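PDB 5G5G: putative xanthine dehydrogenase YAGS fad-binding subunit from Escherichia coli, which probably oxidises aldehydes to carboxylic acids as the molybdenum-cofactor-bearing chain of a three-subunit periplasmic aldehyde oxidase. Local coordinates for residues V435-L443 with A687-G697; E317-Y327 with P352-E362. All blocks are in the same frame, centred on the assembly; numbering follows the deposited sequence.

Interaction 1 of 2, residues V435-L443 with A687-G697; sequences VAAGFRNNL and AKGVGELGLCG. With MCN (pterin cytosine dinucleotide), chain Y; MOS (dioxothiomolybdenum(VI) ion), chain Z.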
loop_
_atom_site.group_PDB
_atom_site.type_symbol
_atom_site.label_atom_id
_atom_site.label_comp_id
_atom_site.label_asym_id
_atom_site.label_seq_id
_atom_site.Cartn_x
_atom_site.Cartn_y
_atom_site.Cartn_z
ATOM N N VAL C 435 -11.688 -16.206 -15.537
ATOM C CA VAL C 435 -12.242 -15.012 -16.091
ATOM C C VAL C 435 -13.284 -14.428 -15.180
ATOM O O VAL C 435 -13.951 -15.167 -14.431
ATOM C CB VAL C 435 -12.872 -15.294 -17.487
ATOM C CG1 VAL C 435 -14.020 -16.311 -17.379
ATOM C CG2 VAL C 435 -13.320 -14.031 -18.194
ATOM N N ALA C 436 -13.442 -13.111 -15.285
ATOM C CA ALA C 436 -14.573 -12.408 -14.646
ATOM C C ALA C 436 -14.905 -11.143 -15.426
ATOM O O ALA C 436 -14.034 -10.571 -16.127
ATOM C CB ALA C 436 -14.268 -12.050 -13.193
ATOM N N ALA C 437 -16.141 -10.665 -15.250
ATOM C CA ALA C 437 -16.587 -9.390 -15.767
ATOM C C ALA C 437 -16.354 -8.286 -14.739
ATOM O O ALA C 437 -16.430 -8.518 -13.531
ATOM C CB ALA C 437 -18.056 -9.443 -16.090
ATOM N N GLY C 438 -16.090 -7.092 -15.261
ATOM C CA GLY C 438 -16.135 -5.863 -14.532
ATOM C C GLY C 438 -17.246 -4.944 -15.018
ATOM O O GLY C 438 -17.650 -4.982 -16.166
ATOM N N PHE C 439 -17.719 -4.109 -14.115
ATOM C CA PHE C 439 -18.856 -3.238 -14.307
ATOM C C PHE C 439 -18.713 -2.093 -13.339
ATOM O O PHE C 439 -18.457 -2.321 -12.149
ATOM C CB PHE C 439 -20.139 -3.999 -13.993
ATOM C CG PHE C 439 -21.387 -3.139 -14.042
ATOM C CD1 PHE C 439 -21.980 -2.886 -15.261
ATOM C CD2 PHE C 439 -21.857 -2.471 -12.892
ATOM C CE1 PHE C 439 -23.104 -2.057 -15.345
ATOM C CE2 PHE C 439 -22.949 -1.595 -12.959
ATOM C CZ PHE C 439 -23.566 -1.415 -14.202
ATOM N N ARG C 440 -18.969 -0.877 -13.817
ATOM C CA ARG C 440 -18.965 0.332 -12.953
ATOM C C ARG C 440 -19.726 1.414 -13.659
ATOM O O ARG C 440 -19.507 1.640 -14.850
ATOM C CB ARG C 440 -17.546 0.778 -12.658
ATOM C CG ARG C 440 -17.405 1.911 -11.653
ATOM C CD ARG C 440 -17.768 1.532 -10.226
ATOM N NE ARG C 440 -17.620 2.695 -9.374
ATOM C CZ ARG C 440 -18.018 2.792 -8.106
ATOM N NH1 ARG C 440 -18.650 1.780 -7.507
ATOM N NH2 ARG C 440 -17.789 3.912 -7.421
ATOM N N ASN C 441 -20.649 2.049 -12.967
ATOM C CA ASN C 441 -21.420 3.099 -13.583
ATOM C C ASN C 441 -20.566 4.336 -13.983
ATOM O O ASN C 441 -19.461 4.555 -13.454
ATOM C CB ASN C 441 -22.593 3.497 -12.695
ATOM C CG ASN C 441 -23.713 2.457 -12.712
ATOM O OD1 ASN C 441 -23.961 1.821 -13.729
ATOM N ND2 ASN C 441 -24.410 2.315 -11.607
ATOM N N ASN C 442 -21.113 5.095 -14.924
ATOM C CA ASN C 442 -20.546 6.357 -15.319
ATOM C C ASN C 442 -21.419 7.448 -14.728
ATOM O O ASN C 442 -22.602 7.484 -15.006
ATOM C CB ASN C 442 -20.507 6.489 -16.827
ATOM C CG ASN C 442 -19.895 7.777 -17.272
ATOM O OD1 ASN C 442 -18.746 8.029 -16.978
ATOM N ND2 ASN C 442 -20.659 8.602 -17.988
ATOM N N LEU C 443 -20.837 8.343 -13.937
ATOM C CA LEU C 443 -21.577 9.360 -13.184
ATOM C C LEU C 443 -21.190 10.763 -13.667
ATOM O O LEU C 443 -20.075 10.980 -14.084
ATOM C CB LEU C 443 -21.248 9.239 -11.692
ATOM C CG LEU C 443 -21.519 7.878 -11.036
ATOM C CD1 LEU C 443 -21.047 7.905 -9.566
ATOM C CD2 LEU C 443 -22.989 7.472 -11.127
ATOM N N ALA C 687 -16.212 10.559 -23.195
ATOM C CA ALA C 687 -15.420 9.760 -22.340
ATOM C C ALA C 687 -16.269 9.245 -21.193
ATOM O O ALA C 687 -17.267 9.876 -20.801
ATOM C CB ALA C 687 -14.276 10.568 -21.764
ATOM N N LYS C 688 -15.840 8.116 -20.640
ATOM C CA LYS C 688 -16.410 7.627 -19.369
ATOM C C LYS C 688 -15.276 7.265 -18.411
ATOM O O LYS C 688 -14.085 7.238 -18.792
ATOM C CB LYS C 688 -17.365 6.439 -19.602
ATOM C CG LYS C 688 -18.587 6.861 -20.406
ATOM C CD LYS C 688 -19.607 5.720 -20.621
ATOM C CE LYS C 688 -19.032 4.655 -21.518
ATOM N NZ LYS C 688 -20.170 3.781 -21.984
ATOM N N GLY C 689 -15.622 6.955 -17.161
ATOM C CA GLY C 689 -14.624 6.654 -16.158
ATOM C C GLY C 689 -13.894 5.347 -16.393
ATOM O O GLY C 689 -14.458 4.413 -16.956
ATOM N N VAL C 690 -12.660 5.283 -15.900
ATOM C CA VAL C 690 -11.880 4.021 -15.908
ATOM C C VAL C 690 -11.184 3.624 -14.623
ATOM O O VAL C 690 -10.866 2.443 -14.414
ATOM C CB VAL C 690 -10.870 4.009 -17.055
ATOM C CG1 VAL C 690 -9.604 4.786 -16.712
ATOM C CG2 VAL C 690 -10.592 2.573 -17.533
ATOM N N GLY C 691 -10.871 4.608 -13.814
ATOM C CA GLY C 691 -10.043 4.391 -12.619
ATOM C C GLY C 691 -10.580 3.427 -11.565
ATOM O O GLY C 691 -9.770 2.845 -10.832
ATOM N N GLU C 692 -11.911 3.280 -11.502
ATOM C CA GLU C 692 -12.556 2.295 -10.637
ATOM C C GLU C 692 -12.903 1.013 -11.367
ATOM O O GLU C 692 -12.705 -0.080 -10.827
ATOM C CB GLU C 692 -13.751 2.916 -9.923
ATOM C CG GLU C 692 -13.405 4.070 -8.973
ATOM C CD GLU C 692 -14.635 4.571 -8.216
ATOM O OE1 GLU C 692 -15.616 5.009 -8.846
ATOM O OE2 GLU C 692 -14.587 4.470 -6.966
ATOM N N LEU C 693 -13.369 1.148 -12.608
ATOM C CA LEU C 693 -13.669 0.016 -13.489
ATOM C C LEU C 693 -12.517 -0.990 -13.497
ATOM O O LEU C 693 -12.724 -2.196 -13.434
ATOM C CB LEU C 693 -13.943 0.513 -14.909
ATOM C CG LEU C 693 -14.064 -0.637 -15.924
ATOM C CD1 LEU C 693 -15.307 -1.496 -15.675
ATOM C CD2 LEU C 693 -14.052 -0.022 -17.321
ATOM N N GLY C 694 -11.294 -0.473 -13.532
ATOM C CA GLY C 694 -10.138 -1.328 -13.659
ATOM C C GLY C 694 -10.031 -2.363 -12.605
ATOM O O GLY C 694 -9.404 -3.406 -12.836
ATOM N N LEU C 695 -10.494 -2.034 -11.396
ATOM C CA LEU C 695 -10.474 -2.974 -10.275
ATOM C C LEU C 695 -11.604 -4.032 -10.281
ATOM O O LEU C 695 -11.478 -5.107 -9.732
ATOM C CB LEU C 695 -10.554 -2.173 -8.967
ATOM C CG LEU C 695 -10.553 -2.920 -7.663
ATOM C CD1 LEU C 695 -9.298 -3.750 -7.534
ATOM C CD2 LEU C 695 -10.635 -1.975 -6.472
ATOM N N CYS C 696 -12.730 -3.644 -10.844
ATOM C CA CYS C 696 -13.968 -4.389 -10.797
ATOM C C CYS C 696 -13.852 -5.705 -11.518
ATOM O O CYS C 696 -13.566 -5.724 -12.732
ATOM C CB CYS C 696 -15.052 -3.559 -11.427
ATOM S SG CYS C 696 -15.439 -2.047 -10.441
ATOM N N GLY C 697 -14.064 -6.803 -10.783
ATOM C CA GLY C 697 -13.905 -8.132 -11.341
ATOM C C GLY C 697 -12.525 -8.783 -11.264
ATOM O O GLY C 697 -12.403 -9.989 -11.456
HETATM N N1 MCN Y . -8.656 8.344 -18.287
HETATM C C2 MCN Y . -8.358 8.524 -19.712
HETATM N N3 MCN Y . -9.728 8.410 -20.379
HETATM C C4 MCN Y . -10.931 8.088 -19.933
HETATM C C5 MCN Y . -10.992 8.071 -18.431
HETATM C C6 MCN Y . -9.895 8.125 -17.733
HETATM O O2 MCN Y . -7.391 8.735 -20.230
HETATM N N4 MCN Y . -12.015 7.895 -20.595
HETATM C "C1'" MCN Y . -7.435 8.226 -17.505
HETATM C C2D MCN Y . -6.754 9.626 -17.273
HETATM O "O2'" MCN Y . -5.353 9.451 -17.071
HETATM C "C3'" MCN Y . -7.435 9.994 -16.055
HETATM C C4D MCN Y . -7.605 8.740 -15.083
HETATM O O4D MCN Y . -7.744 7.732 -16.196
HETATM O "O3'" MCN Y . -6.845 11.047 -15.210
HETATM C "C5'" MCN Y . -8.696 8.540 -14.207
HETATM O "O5'" MCN Y . -9.877 9.189 -14.615
HETATM P PA MCN Y . -11.221 8.740 -13.986
HETATM O O1A MCN Y . -12.251 9.809 -14.345
HETATM O O2A MCN Y . -11.474 7.302 -14.278
HETATM O O3A MCN Y . -10.940 8.837 -12.327
HETATM P PB MCN Y . -11.048 10.179 -11.497
HETATM O O1B MCN Y . -12.424 10.378 -11.029
HETATM O O2B MCN Y . -10.353 11.280 -12.229
HETATM O O3B MCN Y . -10.066 9.787 -10.332
HETATM C C10 MCN Y . -10.588 9.010 -9.172
HETATM C "C9'" MCN Y . -10.251 7.562 -9.217
HETATM C "C8'" MCN Y . -11.021 6.869 -7.966
HETATM S "S8'" MCN Y . -12.614 7.255 -7.620
HETATM C "C7'" MCN Y . -10.298 6.207 -7.204
HETATM S "S7'" MCN Y . -10.917 5.534 -5.668
HETATM C "C6'" MCN Y . -8.885 5.683 -7.604
HETATM C C7 MCN Y . -8.722 6.053 -9.155
HETATM O "O9'" MCN Y . -8.943 7.382 -9.402
HETATM N "N5'" MCN Y . -7.934 6.613 -6.798
HETATM C C4A MCN Y . -6.494 6.679 -7.206
HETATM N "N8'" MCN Y . -7.307 5.807 -9.504
HETATM C C4B MCN Y . -6.319 6.270 -8.709
HETATM N "N1'" MCN Y . -5.002 6.160 -9.156
HETATM C "C2'" MCN Y . -3.937 6.816 -8.528
HETATM N "N2'" MCN Y . -2.756 6.711 -8.909
HETATM N "N3'" MCN Y . -4.167 7.141 -7.219
HETATM C "C4'" MCN Y . -5.355 7.317 -6.528
HETATM O "O4'" MCN Y . -5.655 7.677 -5.374
HETATM MO MO MOS Z . -12.915 6.654 -5.382
HETATM S S MOS Z . -13.648 5.260 -3.682
HETATM O O1 MOS Z . -12.398 7.994 -4.318
HETATM O O2 MOS Z . -14.983 6.953 -5.537
#
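With CG anti to the backbone N (chi1 -173°) and a bend at the next bond (chi2 69°), the side chain of R440 swings its guanidinium over to E692, whose chain runs out extended beyond CG. The contact joins strand 429-441 to a loop that helps hold the molybdenum cofactor in the xanthine dehydrogenase/aldehyde oxidase family fold. R440 NH2 forms a salt bridge with E692 OE1 at 2.8 Å, and NE adds a weak bond to the same oxygen. The two flat groups stand almost perpendicular (89°), and OE1 is met from above the carboxylate plane. An arginine suits the place because its NH1 also pairs with E354, which fixes the guanidinium between two carboxylates. E692 OE2 faces the metal, 2.9 Å from MOS O2, while CD rests 3.4 Å from MCN S8'. With an alanine here, R440 would probably lose one of its two carboxylate mates, and a gap would open beside MCN S8' and the molybdenum. Earlier in the loop, V690 N and G691 N both grip one phosphate oxygen, and K688 O accepts from the cytosine amine, MCN N4, at 2.8 Å. N442, whose ND2 is bonded to Q583, lays its amide across the K688 chain, and its OD1 takes a weak bond from G689 N at 3.3 Å. Small residues let the backbones close in beyond L693. A side chain on G438 would strike C696 O, and G697 combines positive phi with a CA-H...O contact, its CA lying 3.4 Å from A437 O.

Interaction 2 of 2, residues E317-Y327 with P352-E362; sequences ETAVQQSELLY and PGEAPGLMALE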
loop_
_atom_site.group_PDB
_atom_site.type_symbol
_atom_site.label_atom_id
_atom_site.label_comp_id
_atom_site.label_asym_id
_atom_site.label_seq_id
_atom_site.Cartn_x
_atom_site.Cartn_y
_atom_site.Cartn_z
ATOM N N GLU C 317 -21.817 -0.792 2.557
ATOM C CA GLU C 317 -21.014 -1.115 1.359
ATOM C C GLU C 317 -22.011 -1.640 0.279
ATOM O O GLU C 317 -22.686 -2.660 0.451
ATOM C CB GLU C 317 -19.902 -2.105 1.709
ATOM C CG GLU C 317 -18.943 -2.442 0.546
ATOM C CD GLU C 317 -18.033 -1.300 0.048
ATOM O OE1 GLU C 317 -18.058 -0.205 0.634
ATOM O OE2 GLU C 317 -17.210 -1.528 -0.864
ATOM N N THR C 318 -22.142 -0.881 -0.797
ATOM C CA THR C 318 -23.270 -1.056 -1.760
ATOM C C THR C 318 -22.983 -2.224 -2.720
ATOM O O THR C 318 -22.965 -2.066 -3.947
ATOM C CB THR C 318 -23.571 0.260 -2.497
ATOM O OG1 THR C 318 -22.359 0.853 -2.969
ATOM C CG2 THR C 318 -24.219 1.227 -1.527
ATOM N N ALA C 319 -22.876 -3.410 -2.144
ATOM C CA ALA C 319 -22.398 -4.566 -2.885
ATOM C C ALA C 319 -23.411 -5.311 -3.784
ATOM O O ALA C 319 -23.018 -6.253 -4.433
ATOM C CB ALA C 319 -21.747 -5.542 -1.915
ATOM N N VAL C 320 -24.655 -4.869 -3.857
ATOM C CA VAL C 320 -25.665 -5.588 -4.657
ATOM C C VAL C 320 -26.031 -4.812 -5.894
ATOM O O VAL C 320 -26.719 -5.334 -6.749
ATOM C CB VAL C 320 -26.910 -5.938 -3.842
ATOM C CG1 VAL C 320 -26.510 -6.722 -2.605
ATOM C CG2 VAL C 320 -27.679 -4.697 -3.439
ATOM N N GLN C 321 -25.591 -3.559 -6.004
ATOM C CA GLN C 321 -26.046 -2.734 -7.134
ATOM C C GLN C 321 -25.715 -3.319 -8.483
ATOM O O GLN C 321 -26.582 -3.299 -9.369
ATOM C CB GLN C 321 -25.536 -1.276 -7.091
ATOM C CG GLN C 321 -25.760 -0.539 -8.444
ATOM C CD GLN C 321 -25.264 0.909 -8.456
ATOM O OE1 GLN C 321 -26.064 1.858 -8.410
ATOM N NE2 GLN C 321 -23.941 1.078 -8.528
ATOM N N GLN C 322 -24.501 -3.838 -8.691
ATOM C CA GLN C 322 -24.147 -4.353 -10.000
ATOM C C GLN C 322 -25.030 -5.498 -10.408
ATOM O O GLN C 322 -25.267 -5.704 -11.608
ATOM C CB GLN C 322 -22.702 -4.842 -10.127
ATOM C CG GLN C 322 -22.377 -6.173 -9.489
ATOM C CD GLN C 322 -22.271 -6.068 -7.982
ATOM O OE1 GLN C 322 -21.423 -5.321 -7.486
ATOM N NE2 GLN C 322 -23.071 -6.842 -7.257
ATOM N N SER C 323 -25.539 -6.215 -9.429
ATOM C CA SER C 323 -26.382 -7.363 -9.731
ATOM C C SER C 323 -27.742 -6.960 -10.295
ATOM O O SER C 323 -28.499 -7.837 -10.788
ATOM C CB SER C 323 -26.542 -8.241 -8.487
ATOM O OG SER C 323 -25.276 -8.702 -8.084
ATOM N N GLU C 324 -28.088 -5.679 -10.169
ATOM C CA GLU C 324 -29.312 -5.153 -10.719
ATOM C C GLU C 324 -29.194 -4.888 -12.201
ATOM O O GLU C 324 -30.227 -4.721 -12.864
ATOM C CB GLU C 324 -29.743 -3.844 -10.028
ATOM C CG GLU C 324 -29.976 -4.095 -8.520
ATOM C CD GLU C 324 -30.129 -2.862 -7.640
ATOM O OE1 GLU C 324 -30.034 -1.709 -8.143
ATOM O OE2 GLU C 324 -30.302 -3.063 -6.406
ATOM N N LEU C 325 -27.985 -4.816 -12.724
ATOM C CA LEU C 325 -27.753 -4.335 -14.116
ATOM C C LEU C 325 -26.883 -5.242 -14.975
ATOM O O LEU C 325 -26.933 -5.157 -16.214
ATOM C CB LEU C 325 -27.052 -2.946 -14.071
ATOM C CG LEU C 325 -27.955 -1.831 -13.605
ATOM C CD1 LEU C 325 -27.158 -0.558 -13.297
ATOM C CD2 LEU C 325 -29.057 -1.527 -14.589
ATOM N N LEU C 326 -26.057 -6.078 -14.365
ATOM C CA LEU C 326 -25.051 -6.759 -15.151
ATOM C C LEU C 326 -25.621 -7.892 -16.006
ATOM O O LEU C 326 -25.279 -7.955 -17.167
ATOM C CB LEU C 326 -23.892 -7.251 -14.275
ATOM C CG LEU C 326 -22.620 -7.795 -14.983
ATOM C CD1 LEU C 326 -22.104 -6.864 -16.065
ATOM C CD2 LEU C 326 -21.512 -8.027 -13.962
ATOM N N TYR C 327 -26.479 -8.767 -15.471
ATOM C CA TYR C 327 -26.929 -9.914 -16.238
ATOM C C TYR C 327 -28.441 -9.893 -16.414
ATOM O O TYR C 327 -29.145 -9.327 -15.600
ATOM C CB TYR C 327 -26.492 -11.226 -15.612
ATOM C CG TYR C 327 -24.999 -11.304 -15.479
ATOM C CD1 TYR C 327 -24.222 -11.417 -16.582
ATOM C CD2 TYR C 327 -24.396 -11.260 -14.230
ATOM C CE1 TYR C 327 -22.827 -11.475 -16.494
ATOM C CE2 TYR C 327 -22.986 -11.352 -14.113
ATOM C CZ TYR C 327 -22.216 -11.457 -15.247
ATOM O OH TYR C 327 -20.840 -11.502 -15.190
ATOM N N PRO C 352 -16.293 1.473 -4.468
ATOM C CA PRO C 352 -17.119 1.064 -3.346
ATOM C C PRO C 352 -18.349 0.331 -3.862
ATOM O O PRO C 352 -18.964 0.764 -4.864
ATOM C CB PRO C 352 -17.547 2.382 -2.682
ATOM C CG PRO C 352 -17.096 3.450 -3.591
ATOM C CD PRO C 352 -16.096 2.929 -4.529
ATOM N N GLY C 353 -18.620 -0.782 -3.209
ATOM C CA GLY C 353 -19.745 -1.622 -3.574
ATOM C C GLY C 353 -19.403 -2.590 -4.688
ATOM O O GLY C 353 -19.496 -3.811 -4.488
ATOM N N GLU C 354 -19.043 -2.098 -5.889
ATOM C CA GLU C 354 -18.747 -3.025 -6.983
ATOM C C GLU C 354 -17.533 -3.885 -6.722
ATOM O O GLU C 354 -17.511 -5.064 -7.076
ATOM C CB GLU C 354 -18.585 -2.285 -8.331
ATOM C CG GLU C 354 -19.890 -2.152 -9.092
ATOM C CD GLU C 354 -20.784 -1.046 -8.615
ATOM O OE1 GLU C 354 -20.407 -0.231 -7.753
ATOM O OE2 GLU C 354 -21.913 -0.994 -9.139
ATOM N N ALA C 355 -16.500 -3.353 -6.076
ATOM C CA ALA C 355 -15.322 -4.222 -5.884
ATOM C C ALA C 355 -15.710 -5.507 -5.085
ATOM O O ALA C 355 -15.532 -6.615 -5.569
ATOM C CB ALA C 355 -14.162 -3.451 -5.249
ATOM N N PRO C 356 -16.295 -5.375 -3.877
ATOM C CA PRO C 356 -16.690 -6.595 -3.156
ATOM C C PRO C 356 -17.893 -7.302 -3.749
ATOM O O PRO C 356 -17.969 -8.558 -3.705
ATOM C CB PRO C 356 -16.935 -6.101 -1.716
ATOM C CG PRO C 356 -17.339 -4.647 -1.889
ATOM C CD PRO C 356 -16.501 -4.160 -3.044
ATOM N N GLY C 357 -18.813 -6.567 -4.361
ATOM C CA GLY C 357 -19.971 -7.219 -4.977
ATOM C C GLY C 357 -19.571 -8.161 -6.082
ATOM O O GLY C 357 -20.090 -9.274 -6.169
ATOM N N LEU C 358 -18.689 -7.704 -6.974
ATOM C CA LEU C 358 -18.167 -8.573 -8.045
ATOM C C LEU C 358 -17.239 -9.631 -7.523
ATOM O O LEU C 358 -17.145 -10.702 -8.128
ATOM C CB LEU C 358 -17.461 -7.731 -9.132
ATOM C CG LEU C 358 -18.436 -6.824 -9.897
ATOM C CD1 LEU C 358 -17.657 -5.721 -10.598
ATOM C CD2 LEU C 358 -19.196 -7.638 -10.932
ATOM N N MET C 359 -16.561 -9.372 -6.402
ATOM C CA MET C 359 -15.741 -10.445 -5.782
ATOM C C MET C 359 -16.621 -11.681 -5.447
ATOM O O MET C 359 -16.156 -12.808 -5.583
ATOM C CB MET C 359 -15.034 -9.965 -4.537
ATOM C CG MET C 359 -13.798 -9.130 -4.831
ATOM S SD MET C 359 -13.129 -8.204 -3.449
ATOM C CE MET C 359 -12.156 -9.468 -2.664
ATOM N N ALA C 360 -17.868 -11.436 -5.084
ATOM C CA ALA C 360 -18.867 -12.489 -4.869
ATOM C C ALA C 360 -19.581 -12.918 -6.167
ATOM O O ALA C 360 -19.595 -14.115 -6.473
ATOM C CB ALA C 360 -19.868 -12.058 -3.825
ATOM N N LEU C 361 -20.237 -11.980 -6.864
ATOM C CA LEU C 361 -21.050 -12.331 -7.991
ATOM C C LEU C 361 -20.290 -13.116 -9.061
ATOM O O LEU C 361 -20.836 -14.086 -9.642
ATOM C CB LEU C 361 -21.707 -11.070 -8.623
ATOM C CG LEU C 361 -22.462 -11.252 -9.919
ATOM C CD1 LEU C 361 -23.671 -12.168 -9.648
ATOM C CD2 LEU C 361 -22.912 -9.895 -10.418
ATOM N N GLU C 362 -19.052 -12.703 -9.340
ATOM C CA GLU C 362 -18.278 -13.299 -10.443
ATOM C C GLU C 362 -17.699 -14.682 -10.115
ATOM O O GLU C 362 -17.442 -15.466 -11.020
ATOM C CB GLU C 362 -17.208 -12.303 -10.930
ATOM C CG GLU C 362 -17.853 -11.065 -11.519
ATOM C CD GLU C 362 -18.699 -11.376 -12.761
ATOM O OE1 GLU C 362 -18.131 -11.940 -13.729
ATOM O OE2 GLU C 362 -19.939 -11.035 -12.788
HETATM O O HOH W 1 -22.030 1.079 -5.695
#
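Polar bonds at both ends pin the 317-327 loop along the first turns of helix 354-372, whose N-cap is G353, within the molybdopterin-binding fold. At the cap, G353 N gives E317 OE2 a nearly straight bond of 2.8 Å (171°), arriving from well above the carboxylate plane. A glutamate suits this spot, since the same oxygen also meets R282. One residue on, both oxygens of the E354 carboxylate are engaged. Q321 NE2 donates to the syn lone pair of its OE2 at 3.0 Å, in the plane of the amide, and a water gives a hydrogen to OE1 and bonds T318 OG1; R440 adds a salt bridge to OE1. At the other end, Y327 OH donates to the syn lone pair of E362 OE2 at 2.6 Å, with ring and carboxylate nearly coplanar (23°), while R380 pairs with E362 OE1.

Between these anchors, backbones approach closely through CA-H...O contacts: A319 CA to G353 O at 3.4 Å, and G357 CA to A319 O at 3.2 Å. Glycine is needed twice: G353 has positive phi, and a CB would run into T318 OG1; on G357 it would strike both A319 O and Q322 OE1.

The apolar part is built on leucines. L326 CD2 meets L358 CD2 at 3.8 Å, and L361 CD2 packs against the edge of the Y327 ring and the aliphatic part of Q322. That glutamine bridges both characters: with CG between the backbone N and the carbonyl carbon, its chain folds back over the helix, and its NE2 donates to S323 OG, which also bonds H304, and to A319 O at 2.9 Å.

Interaction 2 closes before interaction 1 opens along the chain, yet their centres lie only about 11 Å apart, side by side next to the molybdenum site. Helix 354-372 runs beside strand 429-441, so the two stretches assigned to the molybdopterin-binding family, roughly 146-384 and 407-668, meet here. Direct contacts join them, among them a salt bridge from R440 NH1 to E354 OE1 at 2.7 Å, a probable hydrogen bond from A437 N to E362 OE1, and packing of P352 CD against E692 OE2. P352 and E692 both belong to the metal pocket, which is consistent with the helix start and the cofactor loop being positioned together around the molybdenum.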